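Local coordinates for nucleotidyltransferase-like protein (Exiguobacterium sibiricum, PDB 3C18), which is of unproven function but probably transfers a nucleotidyl group to a substrate not yet identified, at residues A[247-250]-A[251-254]. Residues are numbered along the deposited sequence; the frame is centred on the assembly and turned at random. Where two conformers were deposited one is given.
Sequences SRLT and ELKV
In the helix-turn-helix domain, a run of 3-10 turns carries the chain from helix 240-245 into helix 253-265, and Leu249 and Leu252 meet across it. Two i to i+3 bonds cross from 247-250 to 251-254: Leu252 N donates to Leu249 O at 2.8 Å, and Lys253 N reaches Thr250 O at 3.3 Å, longer but straighter, with an N-H...O angle of 167°. Both donors sit well above the plane of the carbonyl they use. Thr250 N to Ser247 O is the earlier turn of the same kind. On the inner side, Leu249 CD2 lies 3.9 Å from Leu252 CD1, and both leucines pack on Tyr226 of helix 220-231; Leu252 also touches helix 116-142. In the modelled conformer of Thr250, one of two, chi1 of -71° sets OG1 beside its own backbone N, and OG1 donates to Ser247 O at 2.7 Å, in the carbonyl plane on a lone pair, a second grip on that oxygen. One water links the segments, donating to Arg248 O and accepting from Glu251 N at 2.9 Å. Lys253 lays CG 3.5 Å from Thr250 O, then bends at chi3 and gives NZ to Trp53 O of the second subunit, while Glu251 OE2 forms a salt bridge with Arg77 NE. Backbone bonds, one water and, in that conformer, the threonine hydroxyl thus hold the turns, leaving the leucines to bury against neighbouring helices and the charged ends to tie the linker to the nucleotidyltransferase-like region and the partner subunit.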
loop_
_atom_site.group_PDB
_atom_site.type_symbol
_atom_site.label_atom_id
_atom_site.label_comp_id
_atom_site.label_asym_id
_atom_site.label_seq_id
_atom_site.Cartn_x
_atom_site.Cartn_y
_atom_site.Cartn_z
ATOM N N SER A 247 -0.183 14.970 14.889
ATOM C CA SER A 247 0.876 14.005 14.565
ATOM C C SER A 247 0.487 12.563 14.846
ATOM O O SER A 247 0.788 11.657 14.050
ATOM C CB SER A 247 2.183 14.385 15.264
ATOM O OG SER A 247 2.051 14.210 16.644
ATOM N N ARG A 248 -0.269 12.360 15.908
ATOM C CA ARG A 248 -0.637 10.986 16.296
ATOM C C ARG A 248 -1.562 10.318 15.299
ATOM O O ARG A 248 -1.795 9.085 15.349
ATOM C CB ARG A 248 -1.252 10.931 17.684
ATOM C CG ARG A 248 -0.270 11.295 18.795
ATOM C CD ARG A 248 -0.930 11.187 20.149
ATOM N NE ARG A 248 -1.267 9.790 20.434
ATOM C CZ ARG A 248 -2.100 9.400 21.399
ATOM N NH1 ARG A 248 -2.694 10.312 22.168
ATOM N NH2 ARG A 248 -2.352 8.101 21.589
ATOM N N LEU A 249 -2.068 11.121 14.374
ATOM C CA LEU A 249 -3.043 10.613 13.361
ATOM C C LEU A 249 -2.437 10.525 11.970
ATOM O O LEU A 249 -3.102 10.298 10.987
ATOM C CB LEU A 249 -4.270 11.504 13.323
ATOM C CG LEU A 249 -5.095 11.541 14.622
ATOM C CD1 LEU A 249 -6.247 12.543 14.520
ATOM C CD2 LEU A 249 -5.573 10.096 14.973
ATOM N N THR A 250 -1.140 10.712 11.914
ATOM C CA THR A 250 -0.391 10.740 10.640
ATOM C C THR A 250 -0.711 9.572 9.748
ATOM O O THR A 250 -0.954 9.700 8.571
ATOM C CB THR A 250 1.136 10.683 10.881
ATOM O OG1 THR A 250 1.579 11.920 11.448
ATOM C CG2 THR A 250 1.898 10.399 9.571
ATOM N N GLU A 251 -0.670 8.400 10.337
ATOM C CA GLU A 251 -0.872 7.152 9.569
ATOM C C GLU A 251 -2.308 6.981 9.127
ATOM O O GLU A 251 -2.605 6.168 8.265
ATOM C CB GLU A 251 -0.457 5.933 10.385
ATOM C CG GLU A 251 1.014 5.937 10.817
ATOM C CD GLU A 251 1.979 5.876 9.621
ATOM O OE1 GLU A 251 1.632 5.291 8.569
ATOM O OE2 GLU A 251 3.097 6.398 9.761
ATOM N N LEU A 252 -3.196 7.782 9.703
ATOM C CA LEU A 252 -4.615 7.649 9.405
ATOM C C LEU A 252 -5.091 8.731 8.468
ATOM O O LEU A 252 -6.243 8.734 8.080
ATOM C CB LEU A 252 -5.437 7.704 10.687
ATOM C CG LEU A 252 -5.445 6.466 11.580
ATOM C CD1 LEU A 252 -6.104 6.794 12.940
ATOM C CD2 LEU A 252 -6.164 5.333 10.850
ATOM N N LYS A 253 -4.198 9.629 8.056
ATOM C CA LYS A 253 -4.625 10.769 7.209
ATOM C C LYS A 253 -5.451 10.319 6.017
ATOM O O LYS A 253 -6.481 10.900 5.681
ATOM C CB LYS A 253 -3.446 11.619 6.706
ATOM C CG LYS A 253 -2.829 12.482 7.751
ATOM C CD LYS A 253 -1.664 13.315 7.213
ATOM C CE LYS A 253 -2.039 14.317 6.138
ATOM N NZ LYS A 253 -0.903 15.318 5.917
ATOM N N VAL A 254 -5.019 9.245 5.397
ATOM C CA VAL A 254 -5.622 8.843 4.131
ATOM C C VAL A 254 -7.057 8.425 4.277
ATOM O O VAL A 254 -7.858 8.499 3.316
ATOM C CB VAL A 254 -4.823 7.714 3.461
ATOM C CG1 VAL A 254 -5.643 7.046 2.373
ATOM C CG2 VAL A 254 -3.540 8.294 2.876
HETATM O O HOH W 1 -0.477 7.898 13.143
#